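Local coordinates for putative methyl-accepting chemotaxis signal transduction protein (Campylobacter jejuni subsp. jejuni serotype O:2, PDB 4XMR) that binds isoleucine through its tandem PAS sensory domain and probably passes the signal across the membrane as a chemotaxis receptor, at residues L21-V24 against T25-T28; L50-Q53 against S54-E58; I68-Y71 against Y72-I76; W115-E118 against A119-T122; D165-N168 against L169-T173. All coordinates share one frame; numbering follows the deposited sequence.

Five local contacts sample the helices and turns of a two-lobed sensor lined along its length by helix 9-48. Contact 4 holds Trp-115, which touches the bound isoleucine; contacts 3 and 5 keep further off, Leu-69 about 10 Å and Asp-165 about 14 Å from the ligand by their side chains. Contacts 1 and 5 meet directly where Thr-25 OG1 and Thr-173 OG1 lie 3.2 Å apart, with Thr-28 packed on Leu-169. Contact 2 joins contact 3 through Leu-50 CD1 and Ile-68 CD1, 3.9 Å apart. Contacts 1 and 3, their centres 29 Å apart, both touch the second subunit.

Contact 1. Residues L21-V24 against T25-T28; sequences LLKV and TQST
Thr-28 and Val-24 meet one turn apart, both the amide and the hydroxyl of the threonine donating to a single carbonyl. Thr-28 OG1 lies 2.8 Å from Val-24 O and Thr-28 N 3.0 Å from it, and the two donors arrive from opposite faces of the carbonyl plane. The torsion that sets OG1 beside its own backbone N (chi1 -60°) turns the hydroxyl back toward the preceding turn. Ahead of this pair run ordinary i to i+4 backbone bonds, such as Ser-27 N to Lys-23 O. All belong to the long helix 9-48, the N-terminal helix characteristic of tandem PAS (dCACHE) sensors. Water supplies further links. One molecule donates to Leu-21 O and accepts from Thr-25 OG1, which also bonds Thr-177 and Thr-173. Lys-23, extended as far as CE and bent at its last torsion, donates through NZ at 2.9 Å to a water shared with Ser-27 OG; another water, 3.2 Å from Lys-23 NZ, donates to Gln-26 OE1, while Gln-26 NE2 turns to Glu-30.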
loop_
_atom_site.group_PDB
_atom_site.type_symbol
_atom_site.label_atom_id
_atom_site.label_comp_id
_atom_site.label_asym_id
_atom_site.label_seq_id
_atom_site.Cartn_x
_atom_site.Cartn_y
_atom_site.Cartn_z
ATOM N N LEU B 21 1.318 14.362 10.378
ATOM C CA LEU B 21 0.974 13.001 10.778
ATOM C C LEU B 21 -0.479 12.656 10.481
ATOM O O LEU B 21 -0.779 11.528 10.066
ATOM C CB LEU B 21 1.325 12.742 12.243
ATOM C CG LEU B 21 2.809 12.915 12.570
ATOM C CD1 LEU B 21 3.042 12.483 13.989
ATOM C CD2 LEU B 21 3.703 12.145 11.604
ATOM N N LEU B 22 -1.383 13.604 10.672
ATOM C CA LEU B 22 -2.763 13.375 10.280
ATOM C C LEU B 22 -2.857 13.067 8.785
ATOM O O LEU B 22 -3.584 12.148 8.376
ATOM C CB LEU B 22 -3.630 14.579 10.659
ATOM C CG LEU B 22 -5.110 14.452 10.290
ATOM C CD1 LEU B 22 -5.746 13.224 10.934
ATOM C CD2 LEU B 22 -5.852 15.721 10.718
ATOM N N LYS B 23 -2.096 13.800 7.975
ATOM C CA LYS B 23 -2.110 13.584 6.531
ATOM C C LYS B 23 -1.574 12.195 6.166
ATOM O O LYS B 23 -2.054 11.586 5.212
ATOM C CB LYS B 23 -1.353 14.683 5.782
ATOM C CG LYS B 23 -1.535 14.593 4.258
ATOM C CD LYS B 23 -1.009 15.795 3.509
ATOM C CE LYS B 23 -1.183 15.601 2.008
ATOM N NZ LYS B 23 -2.603 15.310 1.636
ATOM N N VAL B 24 -0.608 11.675 6.924
ATOM C CA VAL B 24 -0.151 10.303 6.668
ATOM C C VAL B 24 -1.300 9.312 6.856
ATOM O O VAL B 24 -1.448 8.360 6.073
ATOM C CB VAL B 24 1.037 9.925 7.574
ATOM C CG1 VAL B 24 1.367 8.431 7.444
ATOM C CG2 VAL B 24 2.252 10.771 7.234
ATOM N N THR B 25 -2.116 9.511 7.888
ATOM C CA THR B 25 -3.262 8.633 8.090
ATOM C C THR B 25 -4.308 8.832 6.986
ATOM O O THR B 25 -4.881 7.854 6.496
ATOM C CB THR B 25 -3.830 8.775 9.521
ATOM O OG1 THR B 25 -2.924 8.143 10.433
ATOM C CG2 THR B 25 -5.204 8.133 9.664
ATOM N N GLN B 26 -4.535 10.076 6.577
ATOM C CA GLN B 26 -5.393 10.325 5.423
ATOM C C GLN B 26 -4.904 9.570 4.180
ATOM O O GLN B 26 -5.691 8.907 3.505
ATOM C CB GLN B 26 -5.496 11.830 5.140
ATOM C CG GLN B 26 -6.285 12.154 3.885
ATOM C CD GLN B 26 -6.292 13.632 3.576
ATOM O OE1 GLN B 26 -6.083 14.461 4.456
ATOM N NE2 GLN B 26 -6.533 13.969 2.319
ATOM N N SER B 27 -3.606 9.666 3.906
ATOM C CA SER B 27 -3.016 8.972 2.768
ATOM C C SER B 27 -3.194 7.459 2.859
ATOM O O SER B 27 -3.407 6.784 1.851
ATOM C CB SER B 27 -1.530 9.315 2.639
ATOM O OG SER B 27 -1.352 10.681 2.291
ATOM N N THR B 28 -3.102 6.933 4.071
ATOM C CA THR B 28 -3.268 5.500 4.293
ATOM C C THR B 28 -4.650 5.057 3.838
ATOM O O THR B 28 -4.799 4.052 3.134
ATOM C CB THR B 28 -3.045 5.156 5.778
ATOM O OG1 THR B 28 -1.721 5.539 6.151
ATOM C CG2 THR B 28 -3.232 3.671 6.032
HETATM O O HOH W 1 -0.298 8.990 10.730
HETATM O O HOH W 2 -3.450 12.488 1.760
HETATM O O HOH W 3 -4.504 17.079 3.459
#

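Contact 2. Residues L50-Q53 against S54-E58; sequences LPYQ and SLITE
Ser-54, Gln-53 and Ile-56 bury the most surface in this compact turn, and Ile-56 reaches back over both Tyr-52 and Gln-53. Its CG2 stands over one face of the Tyr-52 ring, 4.1 Å from the centroid and 25° off the normal, in a CH-pi contact displaced toward the rim. The other branch continues alongside: Ile-56 CD1 comes 3.7 Å from Tyr-52 CE1. Ile-56 reaches both places because CG1 sits between the backbone N and the carbonyl carbon (chi1 52°), while CG2 lies beside the N. Gln-53 crosses the same branch at about a right angle; bent at its second torsion, it lays its amide against Ile-56, with Gln-53 OE1 4.0 Å from Ile-56 CD1.

Ser-54 works mainly through its backbone. Its N donates to Pro-51 O at 2.8 Å, well above the carbonyl plane, and Leu-55 N repeats the pattern on Tyr-52 O at 2.9 Å. Successive i to i+3 bonds of this kind wind the chain tightly. Ser-54 OG meanwhile rests 3.3 Å from Pro-51 CG.

Leu-50 CD1 and Leu-55 CD2 meet across the inner side, and both leucines pack on Val-65 of helix 58-76. The turn thus joins helix 9-48 to helix 58-76, where Thr-57 is the N-cap, and Leu-55 also touches Lys-149 and Ile-154 on strands 139-149 and 152-162.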
loop_
_atom_site.group_PDB
_atom_site.type_symbol
_atom_site.label_atom_id
_atom_site.label_comp_id
_atom_site.label_asym_id
_atom_site.label_seq_id
_atom_site.Cartn_x
_atom_site.Cartn_y
_atom_site.Cartn_z
ATOM N N LEU B 50 -13.753 -12.233 -21.543
ATOM C CA LEU B 50 -14.199 -13.564 -21.944
ATOM C C LEU B 50 -15.231 -13.420 -23.061
ATOM O O LEU B 50 -15.969 -12.436 -23.095
ATOM C CB LEU B 50 -14.821 -14.304 -20.767
ATOM C CG LEU B 50 -13.848 -14.765 -19.673
ATOM C CD1 LEU B 50 -14.636 -15.239 -18.451
ATOM C CD2 LEU B 50 -12.916 -15.870 -20.184
ATOM N N PRO B 51 -15.271 -14.378 -23.988
ATOM C CA PRO B 51 -16.294 -14.261 -25.032
ATOM C C PRO B 51 -17.711 -14.330 -24.462
ATOM O O PRO B 51 -17.927 -14.971 -23.430
ATOM C CB PRO B 51 -16.008 -15.449 -25.957
ATOM C CG PRO B 51 -15.137 -16.369 -25.190
ATOM C CD PRO B 51 -14.407 -15.555 -24.155
ATOM N N TYR B 52 -18.652 -13.661 -25.125
ATOM C CA TYR B 52 -20.037 -13.570 -24.656
ATOM C C TYR B 52 -20.609 -14.961 -24.335
ATOM O O TYR B 52 -21.257 -15.155 -23.302
ATOM C CB TYR B 52 -20.881 -12.809 -25.696
ATOM C CG TYR B 52 -22.331 -12.519 -25.323
ATOM C CD1 TYR B 52 -23.337 -13.411 -25.647
ATOM C CD2 TYR B 52 -22.690 -11.336 -24.683
ATOM C CE1 TYR B 52 -24.655 -13.161 -25.320
ATOM C CE2 TYR B 52 -24.014 -11.067 -24.353
ATOM C CZ TYR B 52 -24.992 -11.990 -24.681
ATOM O OH TYR B 52 -26.310 -11.750 -24.365
ATOM N N GLN B 53 -20.316 -15.933 -25.196
ATOM C CA GLN B 53 -20.798 -17.301 -25.007
ATOM C C GLN B 53 -20.291 -17.947 -23.709
ATOM O O GLN B 53 -20.944 -18.830 -23.146
ATOM C CB GLN B 53 -20.428 -18.170 -26.219
ATOM C CG GLN B 53 -20.934 -19.607 -26.149
ATOM C CD GLN B 53 -22.451 -19.702 -26.134
ATOM O OE1 GLN B 53 -23.127 -19.206 -27.036
ATOM N NE2 GLN B 53 -22.991 -20.349 -25.107
ATOM N N SER B 54 -19.132 -17.506 -23.235
ATOM C CA SER B 54 -18.550 -18.054 -22.015
ATOM C C SER B 54 -19.191 -17.458 -20.763
ATOM O O SER B 54 -18.936 -17.925 -19.649
ATOM C CB SER B 54 -17.038 -17.823 -21.990
ATOM O OG SER B 54 -16.377 -18.570 -23.006
ATOM N N LEU B 55 -20.033 -16.444 -20.952
ATOM C CA LEU B 55 -20.597 -15.682 -19.839
ATOM C C LEU B 55 -22.102 -15.864 -19.656
ATOM O O LEU B 55 -22.690 -15.237 -18.776
ATOM C CB LEU B 55 -20.297 -14.190 -20.020
ATOM C CG LEU B 55 -18.818 -13.805 -19.938
ATOM C CD1 LEU B 55 -18.623 -12.354 -20.343
ATOM C CD2 LEU B 55 -18.259 -14.040 -18.542
ATOM N N ILE B 56 -22.721 -16.722 -20.464
ATOM C CA ILE B 56 -24.189 -16.792 -20.487
ATOM C C ILE B 56 -24.852 -18.111 -20.070
ATOM O O ILE B 56 -26.078 -18.220 -20.108
ATOM C CB ILE B 56 -24.772 -16.335 -21.847
ATOM C CG1 ILE B 56 -24.107 -17.083 -23.004
ATOM C CG2 ILE B 56 -24.606 -14.837 -22.015
ATOM C CD1 ILE B 56 -24.696 -16.748 -24.366
ATOM N N THR B 57 -24.064 -19.110 -19.686
ATOM C CA THR B 57 -24.625 -20.285 -19.013
ATOM C C THR B 57 -23.902 -20.483 -17.685
ATOM O O THR B 57 -22.749 -20.081 -17.540
ATOM C CB THR B 57 -24.511 -21.583 -19.843
ATOM O OG1 THR B 57 -23.135 -21.961 -19.978
ATOM C CG2 THR B 57 -25.135 -21.405 -21.221
ATOM N N GLU B 58 -24.575 -21.100 -16.718
ATOM C CA GLU B 58 -23.968 -21.329 -15.412
ATOM C C GLU B 58 -22.719 -22.200 -15.510
ATOM O O GLU B 58 -21.707 -21.915 -14.867
ATOM C CB GLU B 58 -24.982 -21.917 -14.429
ATOM C CG GLU B 58 -26.069 -20.934 -14.027
ATOM C CD GLU B 58 -27.028 -21.503 -12.999
ATOM O OE1 GLU B 58 -26.795 -22.636 -12.531
ATOM O OE2 GLU B 58 -28.008 -20.811 -12.662
#

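Contact 3. Residues I68-Y71 against Y72-I76; sequences ILKY and YRHSI. With SO4 (sulfate ion), chain F.
Lys-70 and His-74 lie one turn apart, the aliphatic part of the lysine slanting over the imidazole in one of the two conformers modelled for Lys-70. In that conformer Lys-70 CG is 4.1 Å from the ring centroid and 30° off its normal, an off-centre CH-pi contact directed at the CE1 side. With CG beside its own backbone N (chi1 -72°), His-74 brings its ring up to the Lys-70 carbonyl: Lys-70 O stands over one face, 3.4 Å from His-74 CG, while the helix bond from His-74 N ends on the same oxygen.

The ring edge meets a sulfate, probably from the crystallisation liquor, which lies in the planes of two flat groups and is also bonded by Ser-96 N. His-74 NE2 donates to sulfate O1 at 2.8 Å, with an N-H...O angle of 166°. Arg-73 lays its guanidinium edge alongside, NH2 reaching the same O1 at 2.9 Å and NH1 reaching O3 at 2.9 Å. A bend at chi3 brings it there, and Arg-73 NE is held by Ser-93.

Ile-68 and Tyr-72 instead run side by side, pointing the same way, with Ile-68 CG2 3.8 Å from Tyr-72 CD1. Tyr-72 OH bonds Asp-46 of its own chain, whereas His-74 ND1 bonds Asp-46 of the second subunit. The arrangement belongs to the C-terminal end of helix 58-76, which packs on helix 9-48 at the dimer interface of this PAS-type sensor domain.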
loop_
_atom_site.group_PDB
_atom_site.type_symbol
_atom_site.label_atom_id
_atom_site.label_comp_id
_atom_site.label_asym_id
_atom_site.label_seq_id
_atom_site.Cartn_x
_atom_site.Cartn_y
_atom_site.Cartn_z
ATOM N N ILE B 68 -10.524 -17.138 -12.816
ATOM C CA ILE B 68 -10.112 -15.741 -12.740
ATOM C C ILE B 68 -10.342 -15.191 -11.327
ATOM O O ILE B 68 -9.469 -14.516 -10.765
ATOM C CB ILE B 68 -10.865 -14.864 -13.774
ATOM C CG1 ILE B 68 -10.771 -15.476 -15.168
ATOM C CG2 ILE B 68 -10.280 -13.469 -13.779
ATOM C CD1 ILE B 68 -11.430 -14.631 -16.274
ATOM N N LEU B 69 -11.498 -15.505 -10.741
ATOM C CA LEU B 69 -11.786 -15.060 -9.382
ATOM C C LEU B 69 -10.743 -15.595 -8.416
ATOM O O LEU B 69 -10.271 -14.875 -7.537
ATOM C CB LEU B 69 -13.168 -15.528 -8.924
ATOM C CG LEU B 69 -14.375 -15.126 -9.768
ATOM C CD1 LEU B 69 -15.654 -15.717 -9.156
ATOM C CD2 LEU B 69 -14.483 -13.613 -9.898
ATOM N N LYS B 70 -10.393 -16.871 -8.570
ATOM C CA LYS B 70 -9.428 -17.490 -7.674
ATOM C C LYS B 70 -8.036 -16.869 -7.789
ATOM O O LYS B 70 -7.394 -16.567 -6.780
ATOM C CB LYS B 70 -9.342 -18.998 -7.929
ATOM C CG LYS B 70 -8.369 -19.717 -6.992
ATOM C CD LYS B 70 -8.280 -21.213 -7.278
ATOM C CE LYS B 70 -7.392 -21.506 -8.476
ATOM N NZ LYS B 70 -6.945 -22.936 -8.509
ATOM N N TYR B 71 -7.549 -16.703 -9.014
ATOM C CA TYR B 71 -6.202 -16.167 -9.190
ATOM C C TYR B 71 -6.154 -14.730 -8.678
ATOM O O TYR B 71 -5.211 -14.340 -7.993
ATOM C CB TYR B 71 -5.739 -16.257 -10.651
ATOM C CG TYR B 71 -5.546 -17.673 -11.136
ATOM C CD1 TYR B 71 -4.865 -18.605 -10.363
ATOM C CD2 TYR B 71 -6.074 -18.090 -12.356
ATOM C CE1 TYR B 71 -4.687 -19.926 -10.812
ATOM C CE2 TYR B 71 -5.902 -19.391 -12.804
ATOM C CZ TYR B 71 -5.218 -20.310 -12.038
ATOM O OH TYR B 71 -5.067 -21.605 -12.520
ATOM N N TYR B 72 -7.187 -13.947 -8.969
ATOM C CA TYR B 72 -7.217 -12.590 -8.439
ATOM C C TYR B 72 -7.277 -12.580 -6.907
ATOM O O TYR B 72 -6.564 -11.817 -6.249
ATOM C CB TYR B 72 -8.388 -11.803 -9.032
ATOM C CG TYR B 72 -8.041 -11.009 -10.270
ATOM C CD1 TYR B 72 -7.902 -11.628 -11.518
ATOM C CD2 TYR B 72 -7.883 -9.632 -10.199
ATOM C CE1 TYR B 72 -7.600 -10.890 -12.660
ATOM C CE2 TYR B 72 -7.587 -8.889 -11.333
ATOM C CZ TYR B 72 -7.451 -9.516 -12.554
ATOM O OH TYR B 72 -7.167 -8.734 -13.653
ATOM N N ARG B 73 -8.111 -13.436 -6.331
ATOM C CA ARG B 73 -8.190 -13.505 -4.870
ATOM C C ARG B 73 -6.812 -13.778 -4.268
ATOM O O ARG B 73 -6.397 -13.117 -3.314
ATOM C CB ARG B 73 -9.159 -14.587 -4.398
ATOM C CG ARG B 73 -9.181 -14.705 -2.871
ATOM C CD ARG B 73 -10.277 -15.633 -2.326
ATOM N NE ARG B 73 -10.220 -17.002 -2.859
ATOM C CZ ARG B 73 -9.414 -17.971 -2.416
ATOM N NH1 ARG B 73 -8.540 -17.746 -1.440
ATOM N NH2 ARG B 73 -9.467 -19.181 -2.971
ATOM N N HIS B 74 -6.105 -14.753 -4.827
ATOM C CA HIS B 74 -4.783 -15.075 -4.326
ATOM C C HIS B 74 -3.815 -13.921 -4.486
ATOM O O HIS B 74 -2.974 -13.690 -3.621
ATOM C CB HIS B 74 -4.211 -16.284 -5.057
ATOM C CG HIS B 74 -4.855 -17.575 -4.695
ATOM N ND1 HIS B 74 -4.694 -18.713 -5.464
ATOM C CD2 HIS B 74 -5.613 -17.944 -3.635
ATOM C CE1 HIS B 74 -5.343 -19.712 -4.903
ATOM N NE2 HIS B 74 -5.915 -19.274 -3.789
ATOM N N SER B 75 -3.905 -13.221 -5.608
ATOM C CA SER B 75 -2.923 -12.189 -5.896
ATOM C C SER B 75 -2.861 -11.096 -4.824
ATOM O O SER B 75 -1.791 -10.567 -4.557
ATOM C CB SER B 75 -3.139 -11.591 -7.287
ATOM O OG SER B 75 -4.297 -10.806 -7.281
ATOM N N ILE B 76 -4.005 -10.800 -4.207
ATOM C CA ILE B 76 -4.092 -9.733 -3.216
ATOM C C ILE B 76 -4.478 -10.255 -1.824
ATOM O O ILE B 76 -4.599 -9.479 -0.876
ATOM C CB ILE B 76 -5.081 -8.624 -3.685
ATOM C CG1 ILE B 76 -4.760 -7.260 -3.036
ATOM C CG2 ILE B 76 -6.529 -9.052 -3.459
ATOM C CD1 ILE B 76 -5.499 -6.077 -3.659
HETATM S S SO4 F . -7.155 -21.316 -0.912
HETATM O O1 SO4 F . -7.466 -21.135 -2.323
HETATM O O2 SO4 F . -5.847 -21.953 -0.789
HETATM O O3 SO4 F . -7.132 -20.017 -0.245
HETATM O O4 SO4 F . -8.173 -22.166 -0.306
#

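Contact 4. Residues W115-E118 against A119-T122; sequences WYQE and ALKT. With ILE (isoleucine), chain E.
Ala-119 CB sits 3.4 Å from Trp-115 O, one turn behind it, while the indole of the same tryptophan meets the bound isoleucine edge-on. There Trp-115 NE1 donates to atom O of the ligand at 3.0 Å. Trp-115 CZ2 lies 3.5 Å from ligand CG1, which stands obliquely off the ring plane.

In the next layer, Tyr-116 CB stands over one indole face, toward the rim, and Trp-115 O also accepts from Ser-144. Tyr-116 reaches forward to the next turn, where its CE1 is 3.6 Å from Leu-120 CD1. Beyond, the helix bonds are slack: both N-H bonds to Tyr-116 O are weak, and Lys-121 N approaches Glu-118 O from well above the carbonyl plane. A salt bridge spans this end. Glu-118 is bent at chi2 (-58°), and Lys-121 NZ meets its OE2 at 3.2 Å on the syn side but 34° out of the carboxylate plane.

Short helix 114-120 thus contributes Trp-115 to the amino-acid pocket of the PAS-type domain, where Lys-113, Tyr-131 and Asp-160 also bond the isoleucine.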
loop_
_atom_site.group_PDB
_atom_site.type_symbol
_atom_site.label_atom_id
_atom_site.label_comp_id
_atom_site.label_asym_id
_atom_site.label_seq_id
_atom_site.Cartn_x
_atom_site.Cartn_y
_atom_site.Cartn_z
ATOM N N TRP B 115 -24.335 -4.072 -1.852
ATOM C CA TRP B 115 -23.225 -4.221 -2.792
ATOM C C TRP B 115 -23.742 -4.621 -4.163
ATOM O O TRP B 115 -23.170 -4.248 -5.186
ATOM C CB TRP B 115 -22.148 -5.205 -2.294
ATOM C CG TRP B 115 -22.579 -6.648 -2.126
ATOM C CD1 TRP B 115 -22.884 -7.276 -0.950
ATOM C CD2 TRP B 115 -22.703 -7.645 -3.154
ATOM N NE1 TRP B 115 -23.212 -8.586 -1.181
ATOM C CE2 TRP B 115 -23.114 -8.837 -2.527
ATOM C CE3 TRP B 115 -22.528 -7.639 -4.546
ATOM C CZ2 TRP B 115 -23.341 -10.014 -3.237
ATOM C CZ3 TRP B 115 -22.751 -8.809 -5.248
ATOM C CH2 TRP B 115 -23.155 -9.979 -4.595
ATOM N N TYR B 116 -24.846 -5.358 -4.175
ATOM C CA TYR B 116 -25.430 -5.805 -5.427
ATOM C C TYR B 116 -26.275 -4.684 -6.034
ATOM O O TYR B 116 -26.041 -4.258 -7.166
ATOM C CB TYR B 116 -26.253 -7.080 -5.201
ATOM C CG TYR B 116 -26.824 -7.691 -6.459
ATOM C CD1 TYR B 116 -28.089 -7.346 -6.906
ATOM C CD2 TYR B 116 -26.100 -8.624 -7.195
ATOM C CE1 TYR B 116 -28.611 -7.898 -8.046
ATOM C CE2 TYR B 116 -26.620 -9.183 -8.342
ATOM C CZ TYR B 116 -27.874 -8.813 -8.762
ATOM O OH TYR B 116 -28.401 -9.366 -9.903
ATOM N N GLN B 117 -27.241 -4.187 -5.273
ATOM C CA GLN B 117 -28.163 -3.195 -5.810
ATOM C C GLN B 117 -27.489 -1.875 -6.178
ATOM O O GLN B 117 -27.810 -1.278 -7.202
ATOM C CB GLN B 117 -29.344 -2.988 -4.866
ATOM C CG GLN B 117 -30.330 -4.143 -4.918
ATOM C CD GLN B 117 -30.994 -4.288 -6.282
ATOM O OE1 GLN B 117 -31.373 -3.297 -6.912
ATOM N NE2 GLN B 117 -31.137 -5.525 -6.742
ATOM N N GLU B 118 -26.529 -1.436 -5.375
ATOM C CA GLU B 118 -25.877 -0.158 -5.662
ATOM C C GLU B 118 -24.996 -0.219 -6.905
ATOM O O GLU B 118 -24.868 0.763 -7.633
ATOM C CB GLU B 118 -25.097 0.349 -4.448
ATOM C CG GLU B 118 -25.987 0.724 -3.274
ATOM C CD GLU B 118 -27.002 1.792 -3.639
ATOM O OE1 GLU B 118 -26.618 2.772 -4.311
ATOM O OE2 GLU B 118 -28.184 1.643 -3.264
ATOM N N ALA B 119 -24.406 -1.384 -7.164
ATOM C CA ALA B 119 -23.559 -1.559 -8.339
ATOM C C ALA B 119 -24.365 -1.421 -9.623
ATOM O O ALA B 119 -23.848 -0.963 -10.639
ATOM C CB ALA B 119 -22.882 -2.917 -8.308
ATOM N N LEU B 120 -25.633 -1.821 -9.567
ATOM C CA LEU B 120 -26.519 -1.753 -10.726
ATOM C C LEU B 120 -27.034 -0.335 -10.971
ATOM O O LEU B 120 -27.575 -0.041 -12.042
ATOM C CB LEU B 120 -27.702 -2.712 -10.553
ATOM C CG LEU B 120 -27.359 -4.203 -10.487
ATOM C CD1 LEU B 120 -28.602 -5.016 -10.179
ATOM C CD2 LEU B 120 -26.731 -4.666 -11.790
ATOM N N LYS B 121 -26.861 0.543 -9.986
ATOM C CA LYS B 121 -27.335 1.920 -10.098
ATOM C C LYS B 121 -26.245 2.863 -10.568
ATOM O O LYS B 121 -26.495 4.054 -10.762
ATOM C CB LYS B 121 -27.838 2.423 -8.748
ATOM C CG LYS B 121 -29.045 1.697 -8.221
ATOM C CD LYS B 121 -29.386 2.202 -6.837
ATOM C CE LYS B 121 -30.596 1.492 -6.276
ATOM N NZ LYS B 121 -30.872 1.956 -4.892
ATOM N N THR B 122 -25.033 2.342 -10.731
ATOM C CA THR B 122 -23.898 3.192 -11.065
ATOM C C THR B 122 -22.913 2.535 -12.027
ATOM O O THR B 122 -22.792 1.310 -12.084
ATOM C CB THR B 122 -23.140 3.659 -9.800
ATOM O OG1 THR B 122 -22.101 4.567 -10.178
ATOM C CG2 THR B 122 -22.521 2.470 -9.071
HETATM N N ILE E . -19.748 -10.425 1.770
HETATM C CA ILE E . -20.865 -10.701 0.881
HETATM C C ILE E . -22.147 -10.642 1.701
HETATM O O ILE E . -23.227 -10.406 1.173
HETATM C CB ILE E . -20.702 -12.067 0.164
HETATM C CG1 ILE E . -21.693 -12.172 -1.000
HETATM C CG2 ILE E . -20.854 -13.229 1.135
HETATM C CD1 ILE E . -21.434 -13.346 -1.928
HETATM O OXT ILE E . -22.106 -10.796 2.924
#

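Contact 5. Residues D165-N168 against L169-T173; sequences DLQN and LVAKT
Gln-167 bends back over Ala-171 one turn later, in one of the two conformers modelled for the glutamine. Its CB leaves the helix pointing away from the following residues, and CG is roughly anti to the backbone N, some 30° short of it (chi1 150°). The turn at chi2 (67°) then swings the amide round, bringing Gln-167 NE2 to 3.5 Å from Ala-171 CB, a contact that holds for this conformer. At the other tip, OE1 accepts from Ala-189 N, at the end of strand 186-189. In the backbone, Ala-171 N donates to Gln-167 O at 2.9 Å.

On the neighbouring flank Leu-166 CD1 slants past Val-170 CG2 at 4.2 Å, over strand 186-189. Lys-172 N reaches Asn-168 O only weakly, and the chain tightens into i to i+3 bonds, Lys-172 N to Leu-169 O and Thr-173 N to Val-170 O. Thr-173 OG1 also donates to Val-170 O, at 2.7 Å, and bonds Thr-25 of helix 9-48. The arrangement lies in the later part of helix 163-171, which connects the ligand-binding PAS-type sheet to the second, smaller sheet of the tandem sensor.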
loop_
_atom_site.group_PDB
_atom_site.type_symbol
_atom_site.label_atom_id
_atom_site.label_comp_id
_atom_site.label_asym_id
_atom_site.label_seq_id
_atom_site.Cartn_x
_atom_site.Cartn_y
_atom_site.Cartn_z
ATOM N N ASP B 165 -7.708 -5.176 7.789
ATOM C CA ASP B 165 -6.534 -4.799 7.013
ATOM C C ASP B 165 -6.286 -3.295 7.082
ATOM O O ASP B 165 -5.143 -2.853 7.193
ATOM C CB ASP B 165 -6.674 -5.206 5.542
ATOM C CG ASP B 165 -6.564 -6.689 5.324
ATOM O OD1 ASP B 165 -6.355 -7.444 6.297
ATOM O OD2 ASP B 165 -6.677 -7.085 4.145
ATOM N N LEU B 166 -7.353 -2.505 7.002
ATOM C CA LEU B 166 -7.201 -1.064 7.098
ATOM C C LEU B 166 -6.845 -0.667 8.536
ATOM O O LEU B 166 -6.021 0.221 8.757
ATOM C CB LEU B 166 -8.456 -0.361 6.585
ATOM C CG LEU B 166 -8.402 1.157 6.724
ATOM C CD1 LEU B 166 -7.157 1.732 6.037
ATOM C CD2 LEU B 166 -9.671 1.729 6.124
ATOM N N GLN B 167 -7.451 -1.320 9.529
ATOM C CA GLN B 167 -7.078 -1.045 10.922
ATOM C C GLN B 167 -5.599 -1.290 11.132
ATOM O O GLN B 167 -4.903 -0.477 11.743
ATOM C CB GLN B 167 -7.883 -1.894 11.917
ATOM C CG GLN B 167 -7.143 -2.236 13.242
ATOM C CD GLN B 167 -6.858 -1.030 14.145
ATOM O OE1 GLN B 167 -7.607 -0.068 14.177
ATOM N NE2 GLN B 167 -5.769 -1.099 14.892
ATOM N N ASN B 168 -5.110 -2.411 10.618
ATOM C CA ASN B 168 -3.705 -2.728 10.800
ATOM C C ASN B 168 -2.775 -1.693 10.167
ATOM O O ASN B 168 -1.744 -1.336 10.740
ATOM C CB ASN B 168 -3.396 -4.135 10.281
ATOM C CG ASN B 168 -3.987 -5.221 11.156
ATOM O OD1 ASN B 168 -4.343 -4.980 12.305
ATOM N ND2 ASN B 168 -4.089 -6.425 10.614
ATOM N N LEU B 169 -3.148 -1.193 8.998
ATOM C CA LEU B 169 -2.385 -0.132 8.350
ATOM C C LEU B 169 -2.374 1.144 9.191
ATOM O O LEU B 169 -1.331 1.772 9.382
ATOM C CB LEU B 169 -2.974 0.173 6.985
ATOM C CG LEU B 169 -2.656 -0.886 5.937
ATOM C CD1 LEU B 169 -3.536 -0.722 4.706
ATOM C CD2 LEU B 169 -1.191 -0.780 5.539
ATOM N N VAL B 170 -3.537 1.539 9.693
ATOM C CA VAL B 170 -3.619 2.744 10.509
ATOM C C VAL B 170 -2.782 2.601 11.781
ATOM O O VAL B 170 -2.071 3.532 12.181
ATOM C CB VAL B 170 -5.073 3.073 10.861
ATOM C CG1 VAL B 170 -5.142 4.208 11.903
ATOM C CG2 VAL B 170 -5.816 3.457 9.609
ATOM N N ALA B 171 -2.847 1.432 12.410
ATOM C CA ALA B 171 -2.125 1.209 13.659
ATOM C C ALA B 171 -0.610 1.378 13.529
ATOM O O ALA B 171 0.074 1.690 14.509
ATOM C CB ALA B 171 -2.463 -0.161 14.227
ATOM N N LYS B 172 -0.085 1.195 12.326
ATOM C CA LYS B 172 1.355 1.303 12.110
ATOM C C LYS B 172 1.813 2.730 11.852
ATOM O O LYS B 172 3.005 3.012 11.848
ATOM C CB LYS B 172 1.788 0.408 10.940
ATOM C CG LYS B 172 1.726 -1.087 11.221
ATOM C CD LYS B 172 2.207 -1.880 10.008
ATOM C CE LYS B 172 2.273 -3.372 10.294
ATOM N NZ LYS B 172 3.293 -3.693 11.332
ATOM N N THR B 173 0.867 3.630 11.623
ATOM C CA THR B 173 1.240 5.003 11.314
ATOM C C THR B 173 1.730 5.743 12.556
ATOM O O THR B 173 1.271 5.475 13.665
ATOM C CB THR B 173 0.055 5.806 10.731
ATOM O OG1 THR B 173 -0.985 5.931 11.715
ATOM C CG2 THR B 173 -0.484 5.153 9.453
#